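Local coordinates for protein proline dehydrogenase (Bradyrhizobium japonicum USDA 110, PDB 3HAZ) that probably oxidises proline to glutamate in two steps, using an FAD-dependent proline dehydrogenase and an NAD-dependent aldehyde dehydrogenase joined in one chain, at residues 167-172 with 450-455. Sequence-based numbering, arbitrary orientation.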
loop_
_atom_site.group_PDB
_atom_site.type_symbol
_atom_site.label_atom_id
_atom_site.label_comp_id
_atom_site.label_asym_id
_atom_site.label_seq_id
_atom_site.Cartn_x
_atom_site.Cartn_y
_atom_site.Cartn_z
ATOM N N ASN A 167 -54.092 -0.197 -13.482
ATOM C CA ASN A 167 -54.169 1.188 -13.953
ATOM C C ASN A 167 -53.300 1.491 -15.164
ATOM O O ASN A 167 -53.643 2.347 -15.973
ATOM C CB ASN A 167 -53.833 2.167 -12.823
ATOM C CG ASN A 167 -54.898 2.193 -11.743
ATOM O OD1 ASN A 167 -56.060 1.886 -11.999
ATOM N ND2 ASN A 167 -54.505 2.553 -10.529
ATOM N N HIS A 168 -52.183 0.784 -15.296
ATOM C CA HIS A 168 -51.173 1.166 -16.282
ATOM C C HIS A 168 -50.982 0.172 -17.417
ATOM O O HIS A 168 -50.193 0.408 -18.330
ATOM C CB HIS A 168 -49.845 1.465 -15.587
ATOM C CG HIS A 168 -49.944 2.572 -14.585
ATOM N ND1 HIS A 168 -49.237 2.577 -13.404
ATOM C CD2 HIS A 168 -50.698 3.696 -14.580
ATOM C CE1 HIS A 168 -49.537 3.668 -12.721
ATOM N NE2 HIS A 168 -50.427 4.360 -13.409
ATOM N N PHE A 169 -51.713 -0.934 -17.364
ATOM C CA PHE A 169 -51.668 -1.905 -18.442
ATOM C C PHE A 169 -53.084 -2.182 -18.914
ATOM O O PHE A 169 -54.016 -2.153 -18.119
ATOM C CB PHE A 169 -50.999 -3.195 -17.970
ATOM C CG PHE A 169 -49.549 -3.027 -17.618
ATOM C CD1 PHE A 169 -48.562 -3.442 -18.493
ATOM C CD2 PHE A 169 -49.177 -2.447 -16.420
ATOM C CE1 PHE A 169 -47.225 -3.280 -18.183
ATOM C CE2 PHE A 169 -47.842 -2.288 -16.099
ATOM C CZ PHE A 169 -46.863 -2.705 -16.989
ATOM N N VAL A 170 -53.237 -2.422 -20.211
ATOM C CA VAL A 170 -54.509 -2.840 -20.782
ATOM C C VAL A 170 -54.358 -4.287 -21.265
ATOM O O VAL A 170 -53.841 -4.537 -22.356
ATOM C CB VAL A 170 -54.921 -1.933 -21.957
ATOM C CG1 VAL A 170 -56.195 -2.456 -22.602
ATOM C CG2 VAL A 170 -55.104 -0.477 -21.482
ATOM N N LEU A 171 -54.809 -5.230 -20.443
ATOM C CA LEU A 171 -54.474 -6.644 -20.625
ATOM C C LEU A 171 -55.707 -7.540 -20.726
ATOM O O LEU A 171 -56.760 -7.216 -20.194
ATOM C CB LEU A 171 -53.622 -7.115 -19.446
ATOM C CG LEU A 171 -52.097 -6.977 -19.527
ATOM C CD1 LEU A 171 -51.670 -5.900 -20.505
ATOM C CD2 LEU A 171 -51.519 -6.723 -18.150
ATOM N N GLY A 172 -55.553 -8.677 -21.395
ATOM C CA GLY A 172 -56.600 -9.678 -21.474
ATOM C C GLY A 172 -56.017 -11.016 -21.888
ATOM O O GLY A 172 -54.864 -11.090 -22.307
ATOM N N ARG A 450 -50.113 -13.650 -22.676
ATOM C CA ARG A 450 -49.005 -14.468 -23.173
ATOM C C ARG A 450 -47.823 -13.614 -23.639
ATOM O O ARG A 450 -46.732 -14.131 -23.862
ATOM C CB ARG A 450 -49.472 -15.393 -24.295
ATOM C CG ARG A 450 -49.916 -14.664 -25.548
ATOM C CD ARG A 450 -50.719 -15.586 -26.457
ATOM N NE ARG A 450 -49.894 -16.624 -27.069
ATOM C CZ ARG A 450 -50.388 -17.623 -27.795
ATOM N NH1 ARG A 450 -51.699 -17.713 -27.985
ATOM N NH2 ARG A 450 -49.578 -18.533 -28.327
ATOM N N ASP A 451 -48.038 -12.305 -23.754
ATOM C CA ASP A 451 -46.986 -11.385 -24.184
ATOM C C ASP A 451 -46.532 -10.435 -23.078
ATOM O O ASP A 451 -45.684 -9.568 -23.297
ATOM C CB ASP A 451 -47.453 -10.589 -25.396
ATOM C CG ASP A 451 -47.811 -11.482 -26.558
ATOM O OD1 ASP A 451 -46.965 -12.324 -26.907
ATOM O OD2 ASP A 451 -48.926 -11.355 -27.107
ATOM N N LEU A 452 -47.089 -10.605 -21.887
ATOM C CA LEU A 452 -46.763 -9.712 -20.781
ATOM C C LEU A 452 -45.335 -9.882 -20.236
ATOM O O LEU A 452 -44.607 -8.902 -20.085
ATOM C CB LEU A 452 -47.766 -9.886 -19.646
ATOM C CG LEU A 452 -47.431 -9.068 -18.399
ATOM C CD1 LEU A 452 -47.364 -7.578 -18.736
ATOM C CD2 LEU A 452 -48.434 -9.348 -17.299
ATOM N N LEU A 453 -44.949 -11.117 -19.921
ATOM C CA LEU A 453 -43.652 -11.381 -19.279
ATOM C C LEU A 453 -42.472 -10.754 -20.017
ATOM O O LEU A 453 -41.661 -10.048 -19.421
ATOM C CB LEU A 453 -43.409 -12.883 -19.145
ATOM C CG LEU A 453 -43.790 -13.655 -17.880
ATOM C CD1 LEU A 453 -43.155 -15.058 -17.936
ATOM C CD2 LEU A 453 -43.370 -12.924 -16.622
ATOM N N ALA A 454 -42.376 -11.031 -21.315
ATOM C CA ALA A 454 -41.303 -10.487 -22.139
ATOM C C ALA A 454 -41.244 -8.964 -22.040
ATOM O O ALA A 454 -40.164 -8.375 -21.987
ATOM C CB ALA A 454 -41.473 -10.925 -23.589
ATOM N N TYR A 455 -42.413 -8.336 -22.009
ATOM C CA TYR A 455 -42.507 -6.888 -21.924
ATOM C C TYR A 455 -42.167 -6.359 -20.522
ATOM O O TYR A 455 -41.482 -5.345 -20.383
ATOM C CB TYR A 455 -43.913 -6.436 -22.325
ATOM C CG TYR A 455 -44.142 -4.940 -22.247
ATOM C CD1 TYR A 455 -43.923 -4.124 -23.352
ATOM C CD2 TYR A 455 -44.595 -4.346 -21.074
ATOM C CE1 TYR A 455 -44.139 -2.752 -23.287
ATOM C CE2 TYR A 455 -44.815 -2.976 -20.998
ATOM C CZ TYR A 455 -44.586 -2.185 -22.105
ATOM O OH TYR A 455 -44.806 -0.826 -22.031
#
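Strand 440-448 of the proline dehydrogenase TIM barrel carries an additional short parallel strand, 170-172, at its side, and the helix after it, 452-463, packs on side chains from that short strand and from the residue before it. Phe-169, Leu-171, Leu-452 and Tyr-455 make up this buried contact. Leu-452 and Tyr-455, nearly one helical turn apart, both carry CG anti to the backbone N (chi1 175° and 179°), which extends each side chain from the helix towards residues 169-171. Tyr-455 meets the outer end of Phe-169: CE1 of Phe-169 lies 3.7 Å from CE2 of Tyr-455 and 4.1 Å from its CD2, the two side chains running at a slant to each other. Leu-452 divides its methyls between two neighbours. Its CD2 touches CD2 of Leu-171 at 4.1 Å, the two side chains crossing at about a right angle, while its CD1 approaches CD1 of Phe-169 at 4.3 Å. Pro-445 of strand 440-448 touches both aromatic side chains, and Met-165 of helix 151-168 packs on both leucines. The hydroxyl of Tyr-455 is hydrogen-bonded to OD2 of Asp-195, and the side chain comes within about 7 Å of the bound FAD. No hydrogen bond joins the two segments, so apolar packing alone links these side chains. Tyr-455 combines both kinds of chemistry: its ring carbons belong to the apolar cluster, whereas the bond to Asp-195 gives its hydroxyl a partner and should help to hold that end of the side chain in place, without by itself fixing the ring's rotation about its axis.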